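Local atomic coordinates of DNA polymerase (Pyrobaculum calidifontis, PDB entry 5MDN), a protein that probably catalyses the template-directed addition of deoxyribonucleotides to a growing DNA strand, releasing diphosphate, as a member of the family B DNA polymerases. Residues K602-A606 and D615-F619; S369-E375 and R392-Y397; N131-R136 and E148-G154. All blocks are in the same frame, centred on the assembly; numbering follows the deposited sequence.

Overall arrangement
Contacts 1 and 3 each join the two strands of an antiparallel beta hairpin, whereas contact 2 packs the start of helix 370-384 against the loop that follows it. Contact 2 is the most central, about 12 Å from the chain's centre, with three of its eight touching residues buried and one exposed. Contact 1 lies about 19 Å out, and contact 3 about 32 Å out on the opposite side, with six of thirteen residues exposed. Backbone hydrogen bonds dominate contact 3, with an aromatic face on one side and a salt bridge on the other. Contact 1 has two clear backbone bonds. Contact 2 relies on ring packing and charge.

Contact 1 of 3, residues K602-A606 and D615-F619; sequences KKRYA and DIVGF
Y605 and V617 lie side by side and point the same way, the valine set over one face of the tyrosine ring. V617 CB sits 4.1 Å from the centroid of the Y605 ring and 28° off its normal, a CH-pi contact. CG2 of V617 reaches farther along the ring, to 3.6 Å from Y605 CZ. The tyrosine's CG stands between its backbone N and carbonyl carbon (chi1 70°), which raises the ring on the side of the sheet where V617 also projects. K603 crosses V617 obliquely, its CE approaching V617 CG1, and its CG lies in plane at the edge of the Y605 ring.

Beneath the ring the two residues form an antiparallel hydrogen-bonded pair. V617 N donates to Y605 O at 2.9 Å with a nearly straight N-H...O angle of 175°, and Y605 N returns a bond to V617 O at 3.0 Å. The next pair, A606 with I616, is non-hydrogen-bonded, its side chains on the other face.

R604 runs alongside I616 in the same direction. With CG anti to its backbone N and a bend at chi2, it carries the guanidinium across the chain after V617. NH1 gives V617 O a weak hydrogen bond, NH2 comes within 2.7 Å of F619 O, and G618 O lies over one guanidinium face. G618 has backbone angles at which a side chain would jam against the preceding carbonyl O, and a CB would probably also crowd R604 CD.

Strand 614-617 is one edge of a four-stranded antiparallel sheet; strand 605-609 is its neighbour and pairs on its other side with strand 595-598, A606 bonding to L597. Y605 also meets F598 and, edge-to-face, F565, while A606 rests against V638 and L642 of helix 628-643.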
ATOM      1  N   LYS A 602       8.870  17.745  15.799  1.00 86.02           N
ATOM      2  CA  LYS A 602       8.512  16.358  15.523  1.00 87.27           C
ATOM      3  C   LYS A 602       9.217  15.927  14.244  1.00 87.50           C
ATOM      4  O   LYS A 602      10.148  16.601  13.790  1.00 90.10           O
ATOM      5  CB  LYS A 602       6.990  16.203  15.411  1.00 87.65           C
ATOM      6  CG  LYS A 602       6.240  17.521  15.574  1.00 89.06           C
ATOM      7  CD  LYS A 602       4.749  17.406  15.308  1.00 87.00           C
ATOM      8  CE  LYS A 602       3.949  17.188  16.585  1.00 86.24           C
ATOM      9  NZ  LYS A 602       2.493  17.014  16.283  1.00 86.52           N
ATOM     10  N   LYS A 603       8.797  14.807  13.660  1.00 84.38           N
ATOM     11  CA  LYS A 603       9.280  14.420  12.334  1.00 82.10           C
ATOM     12  C   LYS A 603       8.391  15.043  11.254  1.00 78.91           C
ATOM     13  O   LYS A 603       7.740  14.374  10.454  1.00 77.67           O
ATOM     14  CB  LYS A 603       9.353  12.903  12.203  1.00 81.43           C
ATOM     15  CG  LYS A 603      10.080  12.443  10.937  1.00 80.01           C
ATOM     16  CD  LYS A 603      10.186  10.934  10.816  1.00 81.74           C
ATOM     17  CE  LYS A 603      10.800  10.541   9.476  1.00 82.57           C
ATOM     18  NZ  LYS A 603      12.235  10.931   9.348  1.00 84.43           N
ATOM     19  N   ARG A 604       8.374  16.371  11.260  1.00 75.79           N
ATOM     20  CA  ARG A 604       7.682  17.175  10.258  1.00 74.43           C
ATOM     21  C   ARG A 604       8.744  18.038   9.588  1.00 64.79           C
ATOM     22  O   ARG A 604       9.211  19.019  10.176  1.00 66.41           O
ATOM     23  CB  ARG A 604       6.581  18.019  10.892  1.00 80.85           C
ATOM     24  CG  ARG A 604       5.900  18.953   9.915  1.00 89.22           C
ATOM     25  CD  ARG A 604       5.245  18.147   8.818  1.00 95.67           C
ATOM     26  NE  ARG A 604       4.465  18.951   7.882  1.00 98.40           N
ATOM     27  CZ  ARG A 604       4.931  19.401   6.720  1.00 96.99           C
ATOM     28  NH1 ARG A 604       6.175  19.127   6.346  1.00 94.44           N
ATOM     29  NH2 ARG A 604       4.153  20.124   5.928  1.00 96.94           N
ATOM     30  N   TYR A 605       9.129  17.678   8.365  1.00 73.36           N
ATOM     31  CA  TYR A 605      10.227  18.369   7.714  1.00 65.11           C
ATOM     32  C   TYR A 605      10.093  18.259   6.205  1.00 61.88           C
ATOM     33  O   TYR A 605       9.384  17.396   5.678  1.00 59.77           O
ATOM     34  CB  TYR A 605      11.589  17.814   8.163  1.00 60.68           C
ATOM     35  CG  TYR A 605      11.886  16.417   7.660  1.00 58.01           C
ATOM     36  CD1 TYR A 605      11.440  15.301   8.353  1.00 56.19           C
ATOM     37  CD2 TYR A 605      12.621  16.217   6.498  1.00 57.90           C
ATOM     38  CE1 TYR A 605      11.710  14.024   7.900  1.00 56.67           C
ATOM     39  CE2 TYR A 605      12.896  14.944   6.034  1.00 57.22           C
ATOM     40  CZ  TYR A 605      12.438  13.851   6.739  1.00 57.06           C
ATOM     41  OH  TYR A 605      12.710  12.581   6.281  1.00 56.09           O
ATOM     42  N   ALA A 606      10.790  19.158   5.519  1.00 58.18           N
ATOM     43  CA  ALA A 606      11.020  19.074   4.088  1.00 57.27           C
ATOM     44  C   ALA A 606      12.518  18.982   3.838  1.00 57.30           C
ATOM     45  O   ALA A 606      13.322  19.516   4.608  1.00 57.59           O
ATOM     46  CB  ALA A 606      10.434  20.282   3.356  1.00 57.94           C
ATOM     47  N   ASP A 615      11.327  16.356  -1.001  1.00 63.26           N
ATOM     48  CA  ASP A 615      10.335  15.462  -0.424  1.00 65.10           C
ATOM     49  C   ASP A 615       9.913  15.980   0.942  1.00 62.92           C
ATOM     50  O   ASP A 615      10.689  16.627   1.650  1.00 60.97           O
ATOM     51  CB  ASP A 615      10.842  14.001  -0.334  1.00 65.85           C
ATOM     52  CG  ASP A 615      12.180  13.864   0.387  1.00 65.67           C
ATOM     53  OD1 ASP A 615      12.490  14.665   1.293  1.00 68.96           O
ATOM     54  OD2 ASP A 615      12.929  12.923   0.046  1.00 64.77           O
ATOM     55  N   ILE A 616       8.659  15.712   1.290  1.00 70.87           N
ATOM     56  CA  ILE A 616       8.006  16.338   2.433  1.00 69.02           C
ATOM     57  C   ILE A 616       7.420  15.241   3.307  1.00 69.00           C
ATOM     58  O   ILE A 616       6.689  14.374   2.817  1.00 66.59           O
ATOM     59  CB  ILE A 616       6.909  17.327   1.991  1.00 65.51           C
ATOM     60  CG1 ILE A 616       7.508  18.415   1.095  1.00 63.75           C
ATOM     61  CG2 ILE A 616       6.231  17.946   3.202  1.00 66.14           C
ATOM     62  CD1 ILE A 616       6.485  19.339   0.476  1.00 64.44           C
ATOM     63  N   VAL A 617       7.741  15.278   4.598  1.00 65.86           N
ATOM     64  CA  VAL A 617       7.335  14.248   5.546  1.00 69.24           C
ATOM     65  C   VAL A 617       6.517  14.908   6.646  1.00 70.85           C
ATOM     66  O   VAL A 617       6.917  15.947   7.182  1.00 74.56           O
ATOM     67  CB  VAL A 617       8.550  13.510   6.141  1.00 69.19           C
ATOM     68  CG1 VAL A 617       8.095  12.467   7.156  1.00 71.66           C
ATOM     69  CG2 VAL A 617       9.375  12.868   5.038  1.00 67.93           C
ATOM     70  N   GLY A 618       5.380  14.306   6.978  1.00 76.06           N
ATOM     71  CA  GLY A 618       4.456  14.895   7.922  1.00 78.46           C
ATOM     72  C   GLY A 618       3.398  15.761   7.255  1.00 84.43           C
ATOM     73  O   GLY A 618       3.552  16.238   6.133  1.00 85.28           O
ATOM     74  N   PHE A 619       2.301  15.965   7.979  1.00 91.96           N
ATOM     75  CA  PHE A 619       1.137  16.658   7.439  1.00 96.34           C
ATOM     76  C   PHE A 619       1.399  18.155   7.305  1.00 99.74           C
ATOM     77  O   PHE A 619       2.004  18.607   6.333  1.00100.71           O
ATOM     78  CB  PHE A 619      -0.085  16.427   8.328  1.00 97.21           C
ATOM     79  CG  PHE A 619      -1.395  16.625   7.625  1.00 96.07           C
ATOM     80  CD1 PHE A 619      -1.992  15.574   6.951  1.00 94.61           C
ATOM     81  CD2 PHE A 619      -2.032  17.856   7.638  1.00 96.24           C
ATOM     82  CE1 PHE A 619      -3.199  15.742   6.303  1.00 94.46           C
ATOM     83  CE2 PHE A 619      -3.242  18.032   6.990  1.00 94.59           C
ATOM     84  CZ  PHE A 619      -3.826  16.973   6.321  1.00 92.99           C
TER

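Contact 2 of 3, residues S369-E375 and R392-Y397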
ATOM      1  N   SER A 369      -2.476  -4.103   3.668  1.00 47.28           N
ATOM      2  CA  SER A 369      -1.659  -3.245   4.510  1.00 48.11           C
ATOM      3  C   SER A 369      -0.378  -3.971   4.911  1.00 49.71           C
ATOM      4  O   SER A 369      -0.265  -5.197   4.800  1.00 50.99           O
ATOM      5  CB  SER A 369      -2.432  -2.800   5.753  1.00 48.77           C
ATOM      6  OG  SER A 369      -2.775  -3.901   6.575  1.00 46.56           O
ATOM      7  N   VAL A 370       0.604  -3.187   5.364  1.00 52.12           N
ATOM      8  CA  VAL A 370       1.902  -3.746   5.739  1.00 49.92           C
ATOM      9  C   VAL A 370       1.733  -4.835   6.793  1.00 50.17           C
ATOM     10  O   VAL A 370       2.325  -5.918   6.692  1.00 49.95           O
ATOM     11  CB  VAL A 370       2.849  -2.632   6.219  1.00 49.11           C
ATOM     12  CG1 VAL A 370       4.198  -3.215   6.601  1.00 50.68           C
ATOM     13  CG2 VAL A 370       3.002  -1.575   5.134  1.00 50.39           C
ATOM     14  N   GLY A 371       0.923  -4.563   7.820  1.00 49.65           N
ATOM     15  CA  GLY A 371       0.672  -5.568   8.840  1.00 50.96           C
ATOM     16  C   GLY A 371      -0.112  -6.745   8.305  1.00 50.96           C
ATOM     17  O   GLY A 371       0.145  -7.894   8.672  1.00 52.11           O
ATOM     18  N   ASN A 372      -1.091  -6.477   7.445  1.00 50.55           N
ATOM     19  CA  ASN A 372      -1.803  -7.576   6.810  1.00 52.55           C
ATOM     20  C   ASN A 372      -0.852  -8.431   5.969  1.00 51.43           C
ATOM     21  O   ASN A 372      -0.956  -9.662   5.969  1.00 51.82           O
ATOM     22  CB  ASN A 372      -2.989  -7.032   6.001  1.00 53.64           C
ATOM     23  CG  ASN A 372      -3.899  -8.133   5.478  1.00 55.62           C
ATOM     24  OD1 ASN A 372      -4.975  -8.409   6.011  1.00 56.61           O
ATOM     25  ND2 ASN A 372      -3.465  -8.753   4.403  1.00 59.04           N
ATOM     26  N   ARG A 373       0.100  -7.803   5.271  1.00 49.90           N
ATOM     27  CA  ARG A 373       1.070  -8.559   4.478  1.00 50.13           C
ATOM     28  C   ARG A 373       1.962  -9.424   5.367  1.00 46.93           C
ATOM     29  O   ARG A 373       2.248 -10.582   5.039  1.00 43.57           O
ATOM     30  CB  ARG A 373       1.911  -7.593   3.636  1.00 53.60           C
ATOM     31  CG  ARG A 373       2.615  -8.217   2.443  1.00 55.36           C
ATOM     32  CD  ARG A 373       3.438  -7.175   1.697  1.00 56.67           C
ATOM     33  NE  ARG A 373       2.617  -6.076   1.186  1.00 59.03           N
ATOM     34  CZ  ARG A 373       2.810  -4.797   1.494  1.00 60.02           C
ATOM     35  NH1 ARG A 373       3.800  -4.455   2.306  1.00 58.80           N
ATOM     36  NH2 ARG A 373       2.022  -3.858   0.985  1.00 60.73           N
ATOM     37  N   VAL A 374       2.422  -8.872   6.496  1.00 52.55           N
ATOM     38  CA  VAL A 374       3.306  -9.612   7.395  1.00 49.67           C
ATOM     39  C   VAL A 374       2.564 -10.775   8.044  1.00 51.17           C
ATOM     40  O   VAL A 374       3.127 -11.859   8.240  1.00 54.08           O
ATOM     41  CB  VAL A 374       3.884  -8.654   8.455  1.00 46.14           C
ATOM     42  CG1 VAL A 374       4.557  -9.419   9.588  1.00 46.45           C
ATOM     43  CG2 VAL A 374       4.851  -7.674   7.817  1.00 45.46           C
ATOM     44  N   GLU A 375       1.283 -10.579   8.365  1.00 48.74           N
ATOM     45  CA  GLU A 375       0.524 -11.626   9.038  1.00 47.81           C
ATOM     46  C   GLU A 375       0.287 -12.830   8.134  1.00 48.05           C
ATOM     47  O   GLU A 375       0.254 -13.967   8.618  1.00 51.80           O
ATOM     48  CB  GLU A 375      -0.797 -11.057   9.547  1.00 47.75           C
ATOM     49  CG  GLU A 375      -1.434 -11.875  10.641  1.00 49.57           C
ATOM     50  CD  GLU A 375      -2.427 -11.066  11.448  1.00 54.99           C
ATOM     51  OE1 GLU A 375      -3.504 -10.734  10.910  1.00 60.13           O
ATOM     52  OE2 GLU A 375      -2.126 -10.756  12.619  1.00 56.83           O
ATOM     53  N   ARG A 392      -7.786 -13.022  16.176  1.00 64.29           N
ATOM     54  CA  ARG A 392      -7.713 -11.596  15.897  1.00 69.11           C
ATOM     55  C   ARG A 392      -8.871 -10.866  16.561  1.00 75.61           C
ATOM     56  O   ARG A 392      -9.885 -11.465  16.930  1.00 78.78           O
ATOM     57  CB  ARG A 392      -7.758 -11.311  14.389  1.00 71.12           C
ATOM     58  CG  ARG A 392      -6.814 -12.128  13.536  1.00 78.28           C
ATOM     59  CD  ARG A 392      -7.400 -13.473  13.115  1.00 87.64           C
ATOM     60  NE  ARG A 392      -6.531 -14.572  13.528  1.00 90.42           N
ATOM     61  CZ  ARG A 392      -6.478 -15.758  12.930  1.00 86.12           C
ATOM     62  NH1 ARG A 392      -7.248 -16.010  11.881  1.00 80.55           N
ATOM     63  NH2 ARG A 392      -5.648 -16.689  13.378  1.00 90.91           N
ATOM     64  N   GLU A 393      -8.704  -9.551  16.707  1.00 84.04           N
ATOM     65  CA  GLU A 393      -9.796  -8.671  17.105  1.00 93.21           C
ATOM     66  C   GLU A 393     -10.337  -7.858  15.933  1.00100.15           C
ATOM     67  O   GLU A 393     -11.502  -8.005  15.561  1.00106.22           O
ATOM     68  CB  GLU A 393      -9.348  -7.753  18.248  1.00 96.68           C
ATOM     69  CG  GLU A 393      -8.956  -8.520  19.502  1.00101.03           C
ATOM     70  CD  GLU A 393     -10.106  -9.334  20.077  1.00104.20           C
ATOM     71  OE1 GLU A 393     -11.257  -8.845  20.061  1.00104.93           O
ATOM     72  OE2 GLU A 393      -9.859 -10.466  20.541  1.00103.99           O
ATOM     73  N   GLU A 394      -9.517  -6.991  15.346  1.00102.04           N
ATOM     74  CA  GLU A 394      -9.972  -6.202  14.212  1.00104.44           C
ATOM     75  C   GLU A 394      -8.772  -5.802  13.380  1.00113.60           C
ATOM     76  O   GLU A 394      -7.619  -6.023  13.762  1.00119.72           O
ATOM     77  CB  GLU A 394     -10.730  -4.954  14.686  1.00 98.67           C
ATOM     78  CG  GLU A 394     -10.070  -4.246  15.875  1.00 93.06           C
ATOM     79  CD  GLU A 394      -8.829  -3.428  15.506  1.00 89.45           C
ATOM     80  OE1 GLU A 394      -8.696  -3.005  14.338  1.00 80.62           O
ATOM     81  OE2 GLU A 394      -7.985  -3.197  16.398  1.00 84.68           O
ATOM     82  N   ARG A 395      -9.057  -5.236  12.217  1.00101.38           N
ATOM     83  CA  ARG A 395      -8.046  -4.566  11.406  1.00 97.49           C
ATOM     84  C   ARG A 395      -8.319  -3.064  11.362  1.00 88.59           C
ATOM     85  O   ARG A 395      -9.400  -2.638  10.941  1.00 90.79           O
ATOM     86  CB  ARG A 395      -7.963  -5.132   9.978  1.00 97.79           C
ATOM     87  CG  ARG A 395      -7.152  -6.442   9.795  1.00 94.59           C
ATOM     88  CD  ARG A 395      -7.087  -6.927   8.323  1.00 94.39           C
ATOM     89  NE  ARG A 395      -6.239  -8.133   8.204  1.00 95.39           N
ATOM     90  CZ  ARG A 395      -6.720  -9.340   8.480  1.00 91.57           C
ATOM     91  NH1 ARG A 395      -7.992  -9.445   8.870  1.00 87.75           N
ATOM     92  NH2 ARG A 395      -5.951 -10.413   8.384  1.00 88.19           N
ATOM     93  N   GLU A 396      -7.348  -2.282  11.814  1.00 96.08           N
ATOM     94  CA  GLU A 396      -7.166  -0.843  11.692  1.00 91.02           C
ATOM     95  C   GLU A 396      -5.755  -0.528  11.184  1.00 81.01           C
ATOM     96  O   GLU A 396      -5.582   0.331  10.301  1.00 85.44           O
ATOM     97  CB  GLU A 396      -7.430  -0.107  12.994  1.00 95.62           C
ATOM     98  CG  GLU A 396      -6.444  -0.430  14.102  1.00 97.41           C
ATOM     99  CD  GLU A 396      -6.765   0.301  15.376  1.00 98.30           C
ATOM    100  OE1 GLU A 396      -7.962   0.377  15.728  1.00 98.98           O
ATOM    101  OE2 GLU A 396      -5.827   0.822  16.012  1.00 94.58           O
ATOM    102  N   TYR A 397      -4.755  -1.274  11.651  1.00 83.97           N
ATOM    103  CA  TYR A 397      -3.321  -1.124  11.400  1.00 81.16           C
ATOM    104  C   TYR A 397      -2.819   0.302  11.596  1.00 86.85           C
ATOM    105  O   TYR A 397      -3.527   1.277  11.326  1.00 86.83           O
ATOM    106  CB  TYR A 397      -2.944  -1.608  10.007  1.00 70.29           C
ATOM    107  CG  TYR A 397      -1.437  -1.678   9.818  1.00 66.38           C
ATOM    108  CD1 TYR A 397      -0.658  -2.450  10.674  1.00 65.23           C
ATOM    109  CD2 TYR A 397      -0.794  -0.988   8.792  1.00 63.39           C
ATOM    110  CE1 TYR A 397       0.700  -2.530  10.525  1.00 62.50           C
ATOM    111  CE2 TYR A 397       0.572  -1.071   8.638  1.00 61.86           C
ATOM    112  CZ  TYR A 397       1.309  -1.844   9.507  1.00 61.28           C
ATOM    113  OH  TYR A 397       2.670  -1.925   9.354  1.00 60.19           O
TER
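S369 meets Y397 at the start of helix 370-384, its CB 3.9 Å from Y397 CD2. The same serine is the helix N-cap: OG accepts from N372 N at 3.2 Å, so one residue both caps the first turn and touches the tyrosine. At V370 the side chain crosses the tyrosine obliquely, with CB 3.7 Å from Y397 CE2. G371 follows beneath the ring, its backbone N over one ring face and 3.2 Å from Y397 CZ. With no side chain at G371, the ring can probably settle this close to the helix backbone, since a CB would point toward Y397. Y397 CG is anti to its backbone N (chi1 -170°), a setting that carries the ring from the loop onto this first turn. An alanine in place of Y397 would probably uncover G371 and V370 and deprive W520 of its edge-to-face ring partner.

One residue on, N372 and R395 cross at about a right angle, their amide and guanidinium planes 52° apart. N372 OD1 approaches R395 NE, while N372 ND2 is hydrogen-bonded to Y265 OH. E375, one turn after G371, brings OE1 to 3.5 Å from R395 NH2. The carboxylate and guanidinium planes are 84° apart and the oxygen lies well out of the guanidinium plane, so this salt bridge acts through charge without a directed N-H.

E375 is shared: OE1 also pairs with R524, and OE2 is hydrogen-bonded to Y517 OH. Since R395 and R524 come close to each other, the glutamate's negative charge is likely to offset the repulsion between them.

Contact 3 of 3, residues N131-R136 and E148-G154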
ATOM      1  N   ASN A 131       7.444 -23.233  -8.869  1.00 68.08           N
ATOM      2  CA  ASN A 131       7.130 -24.395  -8.052  1.00 67.34           C
ATOM      3  C   ASN A 131       7.342 -25.672  -8.856  1.00 68.04           C
ATOM      4  O   ASN A 131       7.324 -25.667 -10.087  1.00 68.96           O
ATOM      5  CB  ASN A 131       5.687 -24.331  -7.542  1.00 65.04           C
ATOM      6  CG  ASN A 131       5.468 -23.215  -6.540  1.00 62.49           C
ATOM      7  OD1 ASN A 131       5.289 -23.462  -5.347  1.00 60.38           O
ATOM      8  ND2 ASN A 131       5.471 -21.978  -7.022  1.00 59.84           N
ATOM      9  N   VAL A 132       7.539 -26.776  -8.142  1.00 68.07           N
ATOM     10  CA  VAL A 132       7.704 -28.092  -8.747  1.00 69.68           C
ATOM     11  C   VAL A 132       6.443 -28.897  -8.475  1.00 68.01           C
ATOM     12  O   VAL A 132       6.006 -29.007  -7.322  1.00 64.41           O
ATOM     13  CB  VAL A 132       8.951 -28.814  -8.207  1.00 72.50           C
ATOM     14  CG1 VAL A 132       9.159 -30.132  -8.935  1.00 72.45           C
ATOM     15  CG2 VAL A 132      10.178 -27.926  -8.340  1.00 73.41           C
ATOM     16  N   VAL A 133       5.860 -29.459  -9.530  1.00 67.53           N
ATOM     17  CA  VAL A 133       4.563 -30.121  -9.446  1.00 70.25           C
ATOM     18  C   VAL A 133       4.594 -31.390 -10.282  1.00 72.06           C
ATOM     19  O   VAL A 133       5.068 -31.379 -11.423  1.00 71.93           O
ATOM     20  CB  VAL A 133       3.410 -29.214  -9.926  1.00 72.25           C
ATOM     21  CG1 VAL A 133       2.473 -28.889  -8.781  1.00 72.46           C
ATOM     22  CG2 VAL A 133       3.951 -27.941 -10.571  1.00 72.04           C
ATOM     23  N   GLU A 134       4.091 -32.479  -9.710  1.00 71.15           N
ATOM     24  CA  GLU A 134       3.676 -33.642 -10.479  1.00 74.91           C
ATOM     25  C   GLU A 134       2.194 -33.470 -10.778  1.00 72.17           C
ATOM     26  O   GLU A 134       1.373 -33.430  -9.855  1.00 69.89           O
ATOM     27  CB  GLU A 134       3.940 -34.933  -9.705  1.00 77.57           C
ATOM     28  CG  GLU A 134       3.805 -36.200 -10.532  1.00 78.72           C
ATOM     29  CD  GLU A 134       3.835 -37.454  -9.681  1.00 78.41           C
ATOM     30  OE1 GLU A 134       4.457 -37.422  -8.597  1.00 80.39           O
ATOM     31  OE2 GLU A 134       3.240 -38.473 -10.094  1.00 74.18           O
ATOM     32  N   ALA A 135       1.850 -33.362 -12.058  1.00 72.04           N
ATOM     33  CA  ALA A 135       0.484 -33.020 -12.430  1.00 76.17           C
ATOM     34  C   ALA A 135       0.111 -33.691 -13.742  1.00 78.43           C
ATOM     35  O   ALA A 135       0.806 -33.530 -14.749  1.00 81.53           O
ATOM     36  CB  ALA A 135       0.313 -31.502 -12.543  1.00 75.56           C
ATOM     37  N   ARG A 136      -0.990 -34.438 -13.713  1.00 79.74           N
ATOM     38  CA  ARG A 136      -1.502 -35.103 -14.902  1.00 79.79           C
ATOM     39  C   ARG A 136      -2.168 -34.110 -15.841  1.00 78.72           C
ATOM     40  O   ARG A 136      -2.911 -33.227 -15.410  1.00 76.01           O
ATOM     41  CB  ARG A 136      -2.524 -36.163 -14.489  1.00 83.65           C
ATOM     42  CG  ARG A 136      -1.974 -37.250 -13.591  1.00 88.81           C
ATOM     43  CD  ARG A 136      -3.063 -38.207 -13.125  1.00 90.94           C
ATOM     44  NE  ARG A 136      -3.776 -38.871 -14.214  1.00 93.52           N
ATOM     45  CZ  ARG A 136      -5.013 -38.550 -14.583  1.00 92.82           C
ATOM     46  NH1 ARG A 136      -5.656 -37.581 -13.947  1.00 93.80           N
ATOM     47  NH2 ARG A 136      -5.611 -39.195 -15.577  1.00 88.73           N
ATOM     48  N   GLU A 148      -4.431 -31.747 -13.593  1.00 66.85           N
ATOM     49  CA  GLU A 148      -4.774 -32.231 -12.263  1.00 69.24           C
ATOM     50  C   GLU A 148      -3.488 -32.397 -11.467  1.00 66.57           C
ATOM     51  O   GLU A 148      -2.606 -33.164 -11.863  1.00 68.04           O
ATOM     52  CB  GLU A 148      -5.514 -33.566 -12.324  1.00 74.79           C
ATOM     53  CG  GLU A 148      -7.008 -33.481 -12.562  1.00 81.50           C
ATOM     54  CD  GLU A 148      -7.676 -34.843 -12.465  1.00 87.86           C
ATOM     55  OE1 GLU A 148      -6.976 -35.863 -12.643  1.00 92.71           O
ATOM     56  OE2 GLU A 148      -8.895 -34.892 -12.198  1.00 94.70           O
ATOM     57  N   VAL A 149      -3.387 -31.697 -10.344  1.00 62.37           N
ATOM     58  CA  VAL A 149      -2.181 -31.769  -9.527  1.00 63.51           C
ATOM     59  C   VAL A 149      -2.195 -33.081  -8.754  1.00 62.36           C
ATOM     60  O   VAL A 149      -3.226 -33.487  -8.202  1.00 61.32           O
ATOM     61  CB  VAL A 149      -2.063 -30.550  -8.594  1.00 65.76           C
ATOM     62  CG1 VAL A 149      -2.246 -29.264  -9.379  1.00 67.52           C
ATOM     63  CG2 VAL A 149      -3.049 -30.619  -7.448  1.00 64.69           C
ATOM     64  N   VAL A 150      -1.069 -33.783  -8.770  1.00 67.78           N
ATOM     65  CA  VAL A 150      -0.909 -34.968  -7.937  1.00 66.07           C
ATOM     66  C   VAL A 150      -0.273 -34.615  -6.601  1.00 66.70           C
ATOM     67  O   VAL A 150      -0.796 -34.964  -5.540  1.00 67.37           O
ATOM     68  CB  VAL A 150      -0.092 -36.040  -8.689  1.00 64.27           C
ATOM     69  CG1 VAL A 150      -0.020 -37.320  -7.874  1.00 62.88           C
ATOM     70  CG2 VAL A 150      -0.701 -36.303 -10.058  1.00 63.93           C
ATOM     71  N   GLU A 151       0.861 -33.918  -6.629  1.00 68.26           N
ATOM     72  CA  GLU A 151       1.535 -33.526  -5.401  1.00 71.05           C
ATOM     73  C   GLU A 151       2.425 -32.326  -5.688  1.00 67.35           C
ATOM     74  O   GLU A 151       3.117 -32.289  -6.710  1.00 67.37           O
ATOM     75  CB  GLU A 151       2.357 -34.684  -4.826  1.00 75.76           C
ATOM     76  CG  GLU A 151       2.950 -34.402  -3.462  1.00 81.39           C
ATOM     77  CD  GLU A 151       3.754 -35.566  -2.926  1.00 87.62           C
ATOM     78  OE1 GLU A 151       4.327 -36.318  -3.741  1.00 90.18           O
ATOM     79  OE2 GLU A 151       3.801 -35.737  -1.691  1.00 91.74           O
ATOM     80  N   TRP A 152       2.401 -31.350  -4.783  1.00 65.33           N
ATOM     81  CA  TRP A 152       3.310 -30.216  -4.844  1.00 65.31           C
ATOM     82  C   TRP A 152       4.627 -30.562  -4.160  1.00 67.20           C
ATOM     83  O   TRP A 152       4.639 -31.061  -3.030  1.00 67.30           O
ATOM     84  CB  TRP A 152       2.689 -28.985  -4.183  1.00 62.76           C
ATOM     85  CG  TRP A 152       1.518 -28.418  -4.917  1.00 59.42           C
ATOM     86  CD1 TRP A 152       0.218 -28.820  -4.824  1.00 59.34           C
ATOM     87  CD2 TRP A 152       1.536 -27.326  -5.844  1.00 56.98           C
ATOM     88  NE1 TRP A 152      -0.574 -28.053  -5.643  1.00 58.46           N
ATOM     89  CE2 TRP A 152       0.210 -27.128  -6.281  1.00 57.21           C
ATOM     90  CE3 TRP A 152       2.544 -26.498  -6.348  1.00 57.35           C
ATOM     91  CZ2 TRP A 152      -0.133 -26.138  -7.200  1.00 56.93           C
ATOM     92  CZ3 TRP A 152       2.202 -25.517  -7.263  1.00 57.43           C
ATOM     93  CH2 TRP A 152       0.874 -25.344  -7.678  1.00 56.89           C
ATOM     94  N   ALA A 153       5.733 -30.294  -4.848  1.00 68.79           N
ATOM     95  CA  ALA A 153       7.044 -30.343  -4.216  1.00 67.86           C
ATOM     96  C   ALA A 153       7.387 -28.973  -3.646  1.00 70.65           C
ATOM     97  O   ALA A 153       6.502 -28.254  -3.170  1.00 77.14           O
ATOM     98  CB  ALA A 153       8.111 -30.800  -5.210  1.00 65.93           C
ATOM     99  N   GLY A 154       8.658 -28.602  -3.687  1.00 72.56           N
ATOM    100  CA  GLY A 154       9.105 -27.309  -3.211  1.00 72.93           C
ATOM    101  C   GLY A 154       9.125 -26.260  -4.302  1.00 72.20           C
ATOM    102  O   GLY A 154       8.359 -26.317  -5.269  1.00 69.47           O
TER
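V132, E134 and R136 exchange backbone hydrogen bonds with segment 148-154 in an antiparallel beta hairpin; the axes of the two short segments are 143° apart and approach to 4.4 Å. The register slips by one residue at a classic beta bulge, where V150 and E151 both face E134. E134 O takes a bond from V150 N at 2.7 Å and a weak, longer one from E151 N.

On the face carrying V133, A135, V149 and W152, the valine V133 lies alongside the indole. V133 CG1 sits over the six-membered ring of W152, 3.5 Å from its centroid and 17° off the normal, a CH-pi contact. N131 CB instead meets the indole at its edge, 3.7 Å from W152 CZ3, with amide and ring planes perpendicular; N131 ND2 is hydrogen-bonded to V126 O. W152 NE1 is hydrogen-bonded to Y119 of helix 115-123. V149 packs on L33 of the neighbouring strand 30-35.

The other face holds R136 and E148, lying side by side. A bend at chi3 (58°) turns the guanidinium toward the carboxylate, which also pairs with R36 through OE2. The salt bridge runs from R136 NH1 to E148 OE1 at 2.5 Å, at the guanidinium edge.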